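LEOA (Escherichia coli, PDB 4AUR) is a bacterial dynamin that probably binds and hydrolyses GTP and, like other dynamins, may act on membranes. Local coordinates at residues G60-K66 with D108-F113; G122-M126 with H155-W161; I141-A147 with T172-K178; T148-K152 with N201-L206; D180-L185 with A226-N230. All coordinates share one frame; numbering follows the deposited sequence.

Contact 1: residues G60-K66 with D108-F113; sequences GAFSDGK and DTPGLF
F113 sets its ring flat against the backbone of G60, and this is the tightly packed half of the contact. G60 N lies 3.5 Å above the plane of the F113 ring, over its centre, and G60 CA makes a CH-pi contact over the ring face, 4.0 Å from the F113 centroid. CB of L112 covers the opposite face, so the ring is sandwiched between a neighbour in its own segment and the start of the 60-66 loop. Next to it, K66 meets D108 in a salt bridge, with K66 NZ 3.0 Å from D108 OD1. The ammonium comes from above the carboxylate plane, 50° out of it. K66 gets there by bending at chi3 (-71°), which turns NZ toward D108. K66 NZ also has a weak bond to L58 O.

F62 forms the looser, partly exposed side. One face of its ring has K66 NZ above it, toward the rim, while its edge meets the carbonyl O of F113, 3.5 Å from F62 CD2. Packing on P110 is slack, with F62 CE2 4.4 Å from P110 CB. The F62 ring stands nearly perpendicular to the D108 carboxylate.

The sequence G60 to K66 fits a Walker A P-loop, and D108 to G111 reads as the DxxG (G3) motif of GTPases. In relatives this lysine reaches for nucleotide phosphates and this aspartate serves the magnesium site, so a direct K66-D108 pair suggests that the lysine may have to share or exchange this partner if phosphates bind.

Contact 2: residues G122-M126 with H155-W161; sequences GRLVM and HSDIVKW
M126, built as selenomethionine, lies obliquely across the indole of W161, while R123 meets D157 nearly in one plane; these two pairs carry the contact. M126 CB sits over the face of the five-membered ring, 3.8 Å from the W161 centroid and only 11° off the normal. The selenium is further round, 4.3 Å from the same W161 centroid and oblique to it, a Met-aromatic contact. From there the M126 chain bends at chi3 (-47°), carrying CE toward D157. On its way SE also touches I158, 4.0 Å from I158 CG1. The indole nitrogen lies near the loop: W161 NE1 is 2.9 Å from M126 O, but the bond is bent and weak, and R132 NH1 donates to the same carbonyl.

R123 holds its guanidinium edge-on to D157, the two flat groups only 15° apart, with R123 NH1 2.8 Å from D157 OD1. This is a salt bridge through a single NH2 group, and the same NH1 makes a weak bond to S154 O. The side chain of I158 crosses R123 at about a right angle, bringing I158 CD1 to 3.8 Å from R123 NH2. D157, I158 and W161 all meet the loop from helix 156-165.

Residues 122-126 belong to the region that follows the DxxG motif and precedes helix 129-136, where GTPases carry switch II; the unmodelled residues 114-120 just before it are consistent with mobility. The loop, probably equivalent to switch II, rests on the helix of the next beta-alpha-beta unit of a P-loop GTPase fold.

Contact 3: residues I141-A147 with T172-K178; sequences IFYVVDA and TIFVINK
I141-A147 and T172-K178 form two inner neighbouring strands of the mixed sheet of the GTPase domain, parallel and paired in register from I141 with T172 to D146 with N177. Five backbone hydrogen bonds link them, starting with I173 N to I141 O at 2.8 Å and ending with N177 N to V145 O at 3.2 Å. The short segments are twisted by 25°. On one face F174 leans across to Y143: F174 CD1 is 3.4 Å from Y143 CB, and the two rings meet obliquely, their planes 36° apart. V145 CG2 continues this face onto I176 CG1. On the other, F142 and I173 run side by side, with I173 CD1 at the edge of the F142 ring, and V144 packs on V175. At the C-terminal ends polar side chains turn to neighbouring loops, probably near the nucleotide site: N177 OD1 accepts from S227 N and N177 ND2 donates to D64 O. D146 OD1 bonds T148 OG1, and D146 OD2 makes a long salt bridge with K178 NZ. Strand 54-60 flanks 141-146 and strand 221-224 flanks 172-177; helix 156-165, the beta-alpha-beta crossover, covers the Y143-F174 face, while helix 250-273 packs on I173 and V175.

Contact 4: residues T148-K152 with N201-L206; sequences TNPLK and NLKGKL
L151, K205 and P150 bury the most surface where the loop after strand 140-146 meets helix 188-209, two neighbouring elements of the P-loop GTPase fold. L151 buries slightly more than the other two. With CG anti to the backbone N (chi1 -171°), it sends CD2 along the helix, where L151 CD2 lies 3.9 Å from L206 CD2. The same methyl passes over K205 CB at 4.1 Å, the two side chains sliding past each other in opposite directions. Lower on the same side chain, L151 CB rests 3.8 Å from L202 CD1. P150 presents its ring to the previous turn of the helix: P150 CB touches L202 CD1, and P150 CG reaches N201 OD1. L202 in turn packs on F174 and I176, so these apolar atoms continue into the packing on the F174-I176 face of the sheet, and V159 of helix 156-165 touches both L151 and L206. K205 lies on the partly exposed side. Its chain runs out fully extended beyond CG, crossing the proline ring at about a right angle, and ends in a hydrogen bond: K205 NZ donates to P150 O at 2.8 Å, tilted 27° from the carbonyl plane.

Contact 5: residues D180-L185 with A226-N230; sequences DEVTSL and ASNPN
D180 closes the run from N177 that matches the NKxD (G4) motif of GTPases, and here it faces the loop after strand 221-224. D180 OD2 accepts a weak hydrogen bond from N230 N, 3.3 Å long and bent to 129° at the hydrogen. The same oxygen lies 3.7 Å from P229 CA, so the carboxylate runs along the backbone of the opposite loop and meets no charged group there. A chi1 of 48° sets its CG between the backbone N and the carbonyl carbon, which aims the group at this loop. At the start of that loop, A226 presents its methyl to the backbone of the aspartate, with A226 CB 4.1 Å from D180 N.

By its place after the last strand of the sheet, 226-230 probably corresponds to the fifth conserved loop of GTPases, which in relatives lies beside the guanine base together with the NKxD aspartate; D180 probably sits in that base-recognition region. The S227 backbone N bonds N177 OD1, linking the two loops directly.

L185 supplies the apolar part, from the far end of the 180-185 loop. Its two methyls split between partners: L185 CD2 comes within 4.3 Å of A226 CB, while L185 CD1 approaches P229 CB, the leucine crossing the proline at about a right angle. L185 CD1 also comes to 4.4 Å from N230 ND2. Side chains from outside bind the backbone carbonyls: R249 NH1 donates to L185 O and W237 NE1 to P229 O.

Contact 3 is the buried core: a hydrogen-bonded strand pair whose far end supplies N177 to the loops of contacts 1 and 5. Contact 1 is also buried but mixes a salt bridge with ring packing at the P-loop. Contact 2 adjoins it through F113, which meets H155 and I158, and is likewise largely buried, combining selenium-aromatic packing with a charged pair. Contacts 4 and 5 are partly exposed. The leucines of contact 4 back onto F174 and I176 of contact 3, whereas contact 5 has one weak polar bond and a little apolar packing. Contacts 2 and 5 lie farthest apart, their centres about 29 Å from each other.

Contact 1: residues G60-K66 with D108-F113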
# COMPACT_ATOMS: atom_id res chain seq x y z
N GLY A 60 47.32 -21.23 6.65
CA GLY A 60 47.82 -22.55 6.34
C GLY A 60 49.26 -22.76 6.76
O GLY A 60 49.98 -21.81 7.06
N ALA A 61 49.69 -24.01 6.77
CA ALA A 61 51.06 -24.33 7.08
C ALA A 61 51.88 -23.98 5.87
O ALA A 61 51.40 -24.12 4.75
CB ALA A 61 51.19 -25.80 7.40
N PHE A 62 53.10 -23.50 6.09
CA PHE A 62 53.96 -23.05 5.00
C PHE A 62 54.41 -24.21 4.14
O PHE A 62 54.54 -24.08 2.92
CB PHE A 62 55.16 -22.28 5.54
CG PHE A 62 54.80 -20.91 6.05
CD1 PHE A 62 54.68 -19.84 5.18
CD2 PHE A 62 54.55 -20.71 7.40
CE1 PHE A 62 54.32 -18.58 5.65
CE2 PHE A 62 54.19 -19.46 7.87
CZ PHE A 62 54.07 -18.39 7.00
N SER A 63 54.62 -25.36 4.78
CA SER A 63 54.97 -26.61 4.12
C SER A 63 53.90 -27.08 3.14
O SER A 63 54.21 -27.84 2.22
CB SER A 63 55.22 -27.71 5.15
OG SER A 63 54.15 -27.79 6.07
N ASP A 64 52.65 -26.63 3.31
CA ASP A 64 51.62 -26.88 2.33
C ASP A 64 51.66 -25.86 1.17
O ASP A 64 50.77 -25.82 0.33
CB ASP A 64 50.24 -26.94 2.99
CG ASP A 64 50.09 -28.14 3.94
OD1 ASP A 64 51.08 -28.88 4.13
OD2 ASP A 64 48.99 -28.36 4.51
N GLY A 65 52.70 -25.05 1.11
CA GLY A 65 52.96 -24.28 -0.11
C GLY A 65 52.03 -23.11 -0.31
O GLY A 65 51.65 -22.76 -1.42
N LYS A 66 51.68 -22.50 0.81
CA LYS A 66 50.86 -21.31 0.90
C LYS A 66 51.46 -20.15 0.11
O LYS A 66 50.75 -19.40 -0.55
CB LYS A 66 50.80 -20.94 2.38
CG LYS A 66 50.08 -19.68 2.75
CD LYS A 66 50.66 -19.07 4.02
CE LYS A 66 50.34 -19.88 5.26
NZ LYS A 66 50.46 -19.08 6.52
N ASP A 108 48.39 -12.48 8.19
CA ASP A 108 48.54 -13.89 8.56
C ASP A 108 48.96 -14.00 10.02
O ASP A 108 49.35 -13.03 10.65
CB ASP A 108 49.54 -14.57 7.59
CG ASP A 108 50.01 -15.95 8.05
OD1 ASP A 108 49.19 -16.89 8.10
OD2 ASP A 108 51.23 -16.08 8.35
N THR A 109 48.84 -15.20 10.55
CA THR A 109 49.23 -15.48 11.90
C THR A 109 50.27 -16.59 11.87
O THR A 109 49.93 -17.75 12.05
CB THR A 109 47.98 -15.96 12.63
OG1 THR A 109 47.33 -16.93 11.80
CG2 THR A 109 47.04 -14.82 12.81
N PRO A 110 51.56 -16.25 11.65
CA PRO A 110 52.57 -17.29 11.42
C PRO A 110 52.81 -18.26 12.59
O PRO A 110 53.11 -19.41 12.36
CB PRO A 110 53.85 -16.49 11.14
CG PRO A 110 53.38 -15.12 10.79
CD PRO A 110 52.18 -14.92 11.67
N GLY A 111 52.67 -17.78 13.81
CA GLY A 111 52.84 -18.64 14.99
C GLY A 111 52.11 -19.97 14.93
O GLY A 111 52.67 -20.99 15.32
N LEU A 112 50.87 -19.96 14.43
CA LEU A 112 50.01 -21.16 14.37
C LEU A 112 50.44 -22.19 13.31
O LEU A 112 50.02 -23.36 13.34
CB LEU A 112 48.58 -20.74 14.05
CG LEU A 112 47.85 -19.80 15.00
CD1 LEU A 112 46.61 -19.24 14.34
CD2 LEU A 112 47.48 -20.52 16.26
N PHE A 113 51.28 -21.76 12.38
CA PHE A 113 51.60 -22.56 11.23
C PHE A 113 53.13 -22.76 11.13
O PHE A 113 53.69 -22.93 10.03
CB PHE A 113 51.05 -21.87 9.97
CG PHE A 113 49.58 -21.48 10.05
CD1 PHE A 113 48.59 -22.45 10.14
CD2 PHE A 113 49.18 -20.15 9.98
CE1 PHE A 113 47.26 -22.09 10.19
CE2 PHE A 113 47.85 -19.80 10.02
CZ PHE A 113 46.89 -20.77 10.13

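Contact 2: residues G122-M126 with H155-W161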
# COMPACT_ATOMS: atom_id res chain seq x y z
N GLY A 122 51.09 -21.09 21.08
CA GLY A 122 51.04 -20.04 20.07
C GLY A 122 49.59 -19.83 19.66
O GLY A 122 49.28 -18.93 18.88
N ARG A 123 48.71 -20.69 20.21
CA ARG A 123 47.25 -20.62 20.06
C ARG A 123 46.56 -19.55 20.91
O ARG A 123 45.33 -19.53 21.01
CB ARG A 123 46.63 -22.01 20.37
CG ARG A 123 46.40 -22.87 19.13
CD ARG A 123 47.06 -24.24 19.18
NE ARG A 123 47.78 -24.50 17.93
CZ ARG A 123 47.24 -25.00 16.82
NH1 ARG A 123 45.97 -25.34 16.76
NH2 ARG A 123 48.01 -25.17 15.75
N LEU A 124 47.33 -18.66 21.52
CA LEU A 124 46.77 -17.53 22.24
C LEU A 124 46.32 -16.43 21.28
O LEU A 124 45.41 -15.68 21.60
CB LEU A 124 47.77 -16.96 23.26
CG LEU A 124 47.65 -17.50 24.68
CD1 LEU A 124 48.72 -16.86 25.57
CD2 LEU A 124 46.25 -17.28 25.27
N VAL A 125 46.96 -16.34 20.12
CA VAL A 125 46.64 -15.29 19.15
C VAL A 125 45.22 -15.41 18.60
O VAL A 125 44.72 -14.47 17.99
CB VAL A 125 47.62 -15.24 17.97
CG1 VAL A 125 49.05 -15.12 18.47
CG2 VAL A 125 47.47 -16.46 17.06
N MSE A 126 44.57 -16.55 18.80
CA MSE A 126 43.22 -16.73 18.32
C MSE A 126 42.26 -15.97 19.20
O MSE A 126 41.13 -15.67 18.79
CB MSE A 126 42.92 -18.22 18.30
CG MSE A 126 43.87 -18.95 17.36
SE MSE A 126 43.02 -20.62 16.77
CE MSE A 126 42.40 -21.25 18.52
N HIS A 155 44.96 -28.81 13.27
CA HIS A 155 44.28 -27.58 12.90
C HIS A 155 42.81 -27.52 13.23
O HIS A 155 42.17 -26.53 12.95
CB HIS A 155 44.46 -27.35 11.39
CG HIS A 155 45.81 -26.83 11.02
ND1 HIS A 155 46.06 -26.20 9.83
CD2 HIS A 155 46.98 -26.83 11.71
CE1 HIS A 155 47.33 -25.83 9.79
NE2 HIS A 155 47.91 -26.21 10.91
N SER A 156 42.25 -28.56 13.84
CA SER A 156 40.82 -28.54 14.12
C SER A 156 40.36 -27.19 14.63
O SER A 156 39.41 -26.63 14.11
CB SER A 156 40.48 -29.59 15.16
OG SER A 156 40.50 -30.87 14.60
N ASP A 157 41.02 -26.66 15.64
CA ASP A 157 40.47 -25.51 16.37
C ASP A 157 40.64 -24.17 15.61
O ASP A 157 39.94 -23.20 15.90
CB ASP A 157 41.01 -25.44 17.81
CG ASP A 157 42.52 -25.35 17.88
OD1 ASP A 157 43.16 -25.46 16.82
OD2 ASP A 157 43.07 -25.17 18.99
N ILE A 158 41.54 -24.17 14.62
CA ILE A 158 41.78 -23.03 13.76
C ILE A 158 40.69 -22.94 12.71
O ILE A 158 40.17 -21.86 12.40
CB ILE A 158 43.11 -23.19 13.03
CG1 ILE A 158 44.26 -23.22 14.03
CG2 ILE A 158 43.30 -22.05 12.04
CD1 ILE A 158 45.61 -23.48 13.38
N VAL A 159 40.36 -24.07 12.12
CA VAL A 159 39.20 -24.16 11.25
C VAL A 159 37.93 -23.72 11.98
O VAL A 159 37.11 -23.05 11.42
CB VAL A 159 39.03 -25.60 10.73
CG1 VAL A 159 37.68 -25.77 10.06
CG2 VAL A 159 40.17 -25.96 9.78
N LYS A 160 37.78 -24.10 13.24
CA LYS A 160 36.63 -23.69 14.04
C LYS A 160 36.65 -22.20 14.30
O LYS A 160 35.63 -21.53 14.30
CB LYS A 160 36.63 -24.45 15.36
CG LYS A 160 35.37 -24.27 16.17
CD LYS A 160 35.35 -25.13 17.41
CE LYS A 160 33.95 -25.19 18.01
NZ LYS A 160 33.67 -26.53 18.60
N TRP A 161 37.84 -21.69 14.56
CA TRP A 161 38.03 -20.27 14.83
C TRP A 161 37.58 -19.44 13.66
O TRP A 161 36.90 -18.46 13.82
CB TRP A 161 39.51 -20.04 15.08
CG TRP A 161 39.89 -18.66 15.40
CD1 TRP A 161 39.38 -17.88 16.37
CD2 TRP A 161 40.91 -17.90 14.75
NE1 TRP A 161 40.01 -16.68 16.37
CE2 TRP A 161 40.96 -16.66 15.37
CE3 TRP A 161 41.79 -18.15 13.68
CZ2 TRP A 161 41.85 -15.65 14.98
CZ3 TRP A 161 42.67 -17.16 13.29
CH2 TRP A 161 42.69 -15.92 13.94

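Contact 3: residues I141-A147 with T172-K178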
# COMPACT_ATOMS: atom_id res chain seq x y z
N ILE A 141 39.77 -15.03 2.39
CA ILE A 141 40.57 -15.86 3.27
C ILE A 141 40.96 -17.11 2.52
O ILE A 141 40.11 -17.82 2.04
CB ILE A 141 39.79 -16.22 4.55
CG1 ILE A 141 39.36 -14.96 5.28
CG2 ILE A 141 40.61 -17.12 5.46
CD1 ILE A 141 38.77 -15.21 6.64
N PHE A 142 42.25 -17.37 2.41
CA PHE A 142 42.72 -18.58 1.73
C PHE A 142 43.26 -19.48 2.78
O PHE A 142 44.23 -19.15 3.43
CB PHE A 142 43.85 -18.30 0.75
CG PHE A 142 43.47 -17.43 -0.42
CD1 PHE A 142 42.15 -17.33 -0.86
CD2 PHE A 142 44.46 -16.74 -1.12
CE1 PHE A 142 41.84 -16.54 -1.96
CE2 PHE A 142 44.15 -15.96 -2.22
CZ PHE A 142 42.84 -15.85 -2.63
N TYR A 143 42.63 -20.61 2.96
CA TYR A 143 43.17 -21.63 3.84
C TYR A 143 43.81 -22.67 2.94
O TYR A 143 43.11 -23.43 2.29
CB TYR A 143 42.07 -22.24 4.70
CG TYR A 143 42.61 -22.78 5.98
CD1 TYR A 143 43.40 -23.91 5.99
CD2 TYR A 143 42.38 -22.12 7.16
CE1 TYR A 143 43.94 -24.39 7.15
CE2 TYR A 143 42.90 -22.60 8.33
CZ TYR A 143 43.67 -23.74 8.32
OH TYR A 143 44.20 -24.21 9.48
N VAL A 144 45.14 -22.67 2.88
CA VAL A 144 45.86 -23.53 1.95
C VAL A 144 46.27 -24.81 2.65
O VAL A 144 46.95 -24.76 3.68
CB VAL A 144 47.12 -22.85 1.41
CG1 VAL A 144 47.92 -23.84 0.58
CG2 VAL A 144 46.75 -21.64 0.58
N VAL A 145 45.86 -25.93 2.05
CA VAL A 145 46.14 -27.28 2.60
C VAL A 145 46.88 -28.17 1.58
O VAL A 145 47.30 -27.69 0.51
CB VAL A 145 44.85 -27.96 3.09
CG1 VAL A 145 44.17 -27.09 4.13
CG2 VAL A 145 43.90 -28.24 1.93
N ASP A 146 47.05 -29.45 1.93
CA ASP A 146 47.84 -30.39 1.14
C ASP A 146 46.94 -31.29 0.35
O ASP A 146 45.83 -31.60 0.77
CB ASP A 146 48.77 -31.24 2.03
CG ASP A 146 50.04 -31.74 1.28
OD1 ASP A 146 49.92 -32.67 0.45
OD2 ASP A 146 51.15 -31.20 1.54
N ALA A 147 47.42 -31.70 -0.80
CA ALA A 147 46.69 -32.61 -1.64
C ALA A 147 46.74 -34.07 -1.14
O ALA A 147 45.75 -34.80 -1.21
CB ALA A 147 47.25 -32.53 -3.04
N THR A 172 35.76 -17.61 2.83
CA THR A 172 36.94 -18.45 2.89
C THR A 172 36.98 -19.48 1.78
O THR A 172 36.02 -20.23 1.59
CB THR A 172 36.96 -19.19 4.20
OG1 THR A 172 37.12 -18.25 5.25
CG2 THR A 172 38.09 -20.19 4.24
N ILE A 173 38.09 -19.52 1.05
CA ILE A 173 38.36 -20.59 0.08
C ILE A 173 39.43 -21.52 0.63
O ILE A 173 40.58 -21.10 0.87
CB ILE A 173 38.93 -20.06 -1.25
CG1 ILE A 173 37.93 -19.16 -1.95
CG2 ILE A 173 39.22 -21.22 -2.17
CD1 ILE A 173 38.59 -18.14 -2.84
N PHE A 174 39.05 -22.78 0.82
CA PHE A 174 40.03 -23.82 1.09
C PHE A 174 40.66 -24.25 -0.21
O PHE A 174 39.96 -24.56 -1.19
CB PHE A 174 39.41 -24.98 1.81
CG PHE A 174 39.00 -24.63 3.18
CD1 PHE A 174 39.88 -24.74 4.21
CD2 PHE A 174 37.73 -24.14 3.42
CE1 PHE A 174 39.50 -24.37 5.49
CE2 PHE A 174 37.35 -23.77 4.68
CZ PHE A 174 38.24 -23.89 5.72
N VAL A 175 41.99 -24.23 -0.22
CA VAL A 175 42.74 -24.34 -1.44
C VAL A 175 43.57 -25.58 -1.33
O VAL A 175 44.59 -25.59 -0.63
CB VAL A 175 43.62 -23.11 -1.62
CG1 VAL A 175 44.57 -23.29 -2.79
CG2 VAL A 175 42.73 -21.90 -1.83
N ILE A 176 43.11 -26.64 -1.99
CA ILE A 176 43.83 -27.90 -1.94
C ILE A 176 44.91 -27.80 -2.98
O ILE A 176 44.62 -27.78 -4.18
CB ILE A 176 42.96 -29.12 -2.18
CG1 ILE A 176 41.81 -29.17 -1.17
CG2 ILE A 176 43.81 -30.35 -1.99
CD1 ILE A 176 40.73 -30.20 -1.47
N ASN A 177 46.14 -27.67 -2.47
CA ASN A 177 47.34 -27.38 -3.24
C ASN A 177 48.25 -28.59 -3.42
O ASN A 177 48.25 -29.51 -2.62
CB ASN A 177 48.14 -26.29 -2.54
CG ASN A 177 49.25 -25.75 -3.41
OD1 ASN A 177 49.12 -25.75 -4.62
ND2 ASN A 177 50.34 -25.31 -2.81
N LYS A 178 49.05 -28.55 -4.48
CA LYS A 178 49.92 -29.65 -4.89
C LYS A 178 49.08 -30.84 -5.36
O LYS A 178 49.26 -31.95 -4.89
CB LYS A 178 50.87 -30.09 -3.78
CG LYS A 178 51.77 -29.00 -3.22
CD LYS A 178 52.08 -29.26 -1.76
CE LYS A 178 53.37 -28.61 -1.31
NZ LYS A 178 53.67 -28.94 0.12

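Contact 4: residues T148-K152 with N201-L206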
# COMPACT_ATOMS: atom_id res chain seq x y z
N THR A 148 47.91 -34.49 -0.66
CA THR A 148 48.08 -35.88 -0.21
C THR A 148 47.21 -36.18 1.00
O THR A 148 46.49 -37.17 1.03
CB THR A 148 49.55 -36.21 0.13
OG1 THR A 148 50.10 -35.20 0.99
CG2 THR A 148 50.39 -36.29 -1.14
N ASN A 149 47.28 -35.31 2.01
CA ASN A 149 46.53 -35.49 3.25
C ASN A 149 45.94 -34.13 3.70
O ASN A 149 46.49 -33.49 4.61
CB ASN A 149 47.44 -36.11 4.32
CG ASN A 149 46.76 -36.25 5.67
OD1 ASN A 149 45.56 -36.52 5.77
ND2 ASN A 149 47.54 -36.06 6.73
N PRO A 150 44.85 -33.69 3.05
CA PRO A 150 44.28 -32.35 3.27
C PRO A 150 43.91 -32.03 4.71
O PRO A 150 43.09 -32.73 5.31
CB PRO A 150 43.03 -32.35 2.37
CG PRO A 150 42.77 -33.78 2.06
CD PRO A 150 44.12 -34.41 1.99
N LEU A 151 44.54 -30.99 5.25
CA LEU A 151 44.23 -30.41 6.55
C LEU A 151 45.03 -31.12 7.60
O LEU A 151 44.73 -32.24 7.93
CB LEU A 151 42.73 -30.44 6.89
CG LEU A 151 42.33 -29.65 8.15
CD1 LEU A 151 42.69 -28.19 8.00
CD2 LEU A 151 40.86 -29.80 8.47
N LYS A 152 46.02 -30.44 8.14
CA LYS A 152 46.89 -31.02 9.15
C LYS A 152 46.12 -31.39 10.41
O LYS A 152 45.13 -30.76 10.75
CB LYS A 152 48.05 -30.09 9.47
CG LYS A 152 49.06 -30.03 8.33
CD LYS A 152 50.26 -29.15 8.65
CE LYS A 152 51.37 -29.29 7.60
NZ LYS A 152 52.34 -30.38 7.88
N ASN A 201 36.55 -35.39 0.83
CA ASN A 201 37.29 -35.74 2.03
C ASN A 201 37.48 -34.56 2.96
O ASN A 201 37.09 -34.63 4.13
CB ASN A 201 38.67 -36.29 1.66
CG ASN A 201 39.39 -36.89 2.85
OD1 ASN A 201 40.48 -36.47 3.18
ND2 ASN A 201 38.77 -37.87 3.49
N LEU A 202 38.05 -33.47 2.43
CA LEU A 202 38.23 -32.23 3.18
C LEU A 202 36.93 -31.67 3.68
O LEU A 202 36.87 -31.07 4.76
CB LEU A 202 38.88 -31.17 2.31
CG LEU A 202 39.14 -29.82 2.98
CD1 LEU A 202 40.06 -29.99 4.17
CD2 LEU A 202 39.74 -28.86 1.99
N LYS A 203 35.88 -31.84 2.89
CA LYS A 203 34.56 -31.38 3.28
C LYS A 203 34.18 -32.06 4.58
O LYS A 203 33.73 -31.41 5.51
CB LYS A 203 33.54 -31.68 2.18
CG LYS A 203 32.22 -30.97 2.33
CD LYS A 203 31.49 -30.84 0.98
CE LYS A 203 32.01 -29.65 0.17
NZ LYS A 203 31.24 -29.46 -1.09
N GLY A 204 34.41 -33.36 4.68
CA GLY A 204 34.09 -34.09 5.89
C GLY A 204 34.91 -33.72 7.11
O GLY A 204 34.37 -33.63 8.20
N LYS A 205 36.22 -33.53 6.95
CA LYS A 205 37.05 -33.04 8.06
C LYS A 205 36.68 -31.64 8.54
O LYS A 205 36.88 -31.30 9.70
CB LYS A 205 38.52 -33.02 7.67
CG LYS A 205 39.03 -34.34 7.11
CD LYS A 205 40.52 -34.28 6.88
CE LYS A 205 40.98 -35.48 6.13
NZ LYS A 205 42.45 -35.38 5.90
N LEU A 206 36.19 -30.78 7.67
CA LEU A 206 35.91 -29.42 8.10
C LEU A 206 34.63 -29.49 8.84
O LEU A 206 34.51 -28.91 9.91
CB LEU A 206 35.80 -28.46 6.92
CG LEU A 206 37.09 -28.22 6.15
CD1 LEU A 206 36.80 -27.45 4.88
CD2 LEU A 206 38.11 -27.47 7.01

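Contact 5: residues D180-L185 with A226-N230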
# COMPACT_ATOMS: atom_id res chain seq x y z
N ASP A 180 49.33 -32.02 -8.23
CA ASP A 180 50.27 -32.79 -9.05
C ASP A 180 50.65 -34.12 -8.39
O ASP A 180 50.57 -35.16 -9.03
CB ASP A 180 51.53 -31.97 -9.44
CG ASP A 180 52.17 -31.23 -8.26
OD1 ASP A 180 51.48 -30.96 -7.25
OD2 ASP A 180 53.37 -30.88 -8.34
N GLU A 181 51.01 -34.10 -7.11
CA GLU A 181 51.41 -35.35 -6.45
C GLU A 181 50.23 -36.16 -5.96
O GLU A 181 50.34 -36.91 -5.01
CB GLU A 181 52.47 -35.13 -5.35
CG GLU A 181 52.15 -34.09 -4.28
CD GLU A 181 53.31 -33.12 -4.08
OE1 GLU A 181 53.84 -32.62 -5.10
OE2 GLU A 181 53.72 -32.88 -2.92
N VAL A 182 49.10 -36.03 -6.64
CA VAL A 182 47.99 -36.96 -6.47
C VAL A 182 47.41 -37.44 -7.82
O VAL A 182 46.64 -38.40 -7.86
CB VAL A 182 46.90 -36.32 -5.57
CG1 VAL A 182 45.59 -37.10 -5.61
CG2 VAL A 182 47.40 -36.23 -4.14
N THR A 183 47.83 -36.83 -8.93
CA THR A 183 47.19 -37.07 -10.22
C THR A 183 48.03 -36.54 -11.38
O THR A 183 49.00 -35.83 -11.16
CB THR A 183 45.75 -36.48 -10.23
OG1 THR A 183 44.80 -37.52 -10.45
CG2 THR A 183 45.55 -35.43 -11.31
N SER A 184 47.65 -36.91 -12.60
CA SER A 184 48.22 -36.33 -13.81
C SER A 184 47.56 -34.97 -14.08
O SER A 184 46.34 -34.87 -14.13
CB SER A 184 48.01 -37.28 -15.02
OG SER A 184 48.51 -36.75 -16.25
N LEU A 185 48.36 -33.93 -14.25
CA LEU A 185 47.85 -32.62 -14.64
C LEU A 185 47.45 -32.60 -16.13
O LEU A 185 46.82 -31.64 -16.60
CB LEU A 185 48.88 -31.54 -14.36
CG LEU A 185 49.43 -31.52 -12.93
CD1 LEU A 185 50.53 -30.47 -12.81
CD2 LEU A 185 48.32 -31.28 -11.92
N ALA A 226 47.44 -26.56 -8.22
CA ALA A 226 48.82 -27.00 -8.19
C ALA A 226 49.75 -25.83 -8.38
O ALA A 226 50.42 -25.75 -9.39
CB ALA A 226 49.06 -28.02 -9.27
N SER A 227 49.80 -24.94 -7.40
CA SER A 227 50.54 -23.68 -7.51
C SER A 227 51.88 -23.75 -8.26
O SER A 227 52.22 -22.84 -9.02
CB SER A 227 50.84 -23.14 -6.11
OG SER A 227 51.80 -23.95 -5.46
N ASN A 228 52.63 -24.82 -8.00
CA ASN A 228 53.98 -25.01 -8.52
C ASN A 228 54.09 -26.44 -9.03
O ASN A 228 54.60 -27.30 -8.33
CB ASN A 228 54.99 -24.75 -7.40
CG ASN A 228 56.44 -24.90 -7.84
OD1 ASN A 228 56.74 -25.07 -9.03
ND2 ASN A 228 57.35 -24.81 -6.87
N PRO A 229 53.59 -26.71 -10.25
CA PRO A 229 53.48 -28.09 -10.73
C PRO A 229 54.79 -28.65 -11.25
O PRO A 229 55.62 -27.89 -11.77
CB PRO A 229 52.43 -27.99 -11.85
CG PRO A 229 52.52 -26.59 -12.34
CD PRO A 229 53.13 -25.74 -11.26
N ASN A 230 54.97 -29.96 -11.11
CA ASN A 230 56.24 -30.66 -11.39
C ASN A 230 57.33 -30.28 -10.38
O ASN A 230 58.18 -31.10 -10.05
CB ASN A 230 56.74 -30.43 -12.84
CG ASN A 230 55.91 -31.16 -13.90
OD1 ASN A 230 56.36 -31.34 -15.04
ND2 ASN A 230 54.68 -31.57 -13.55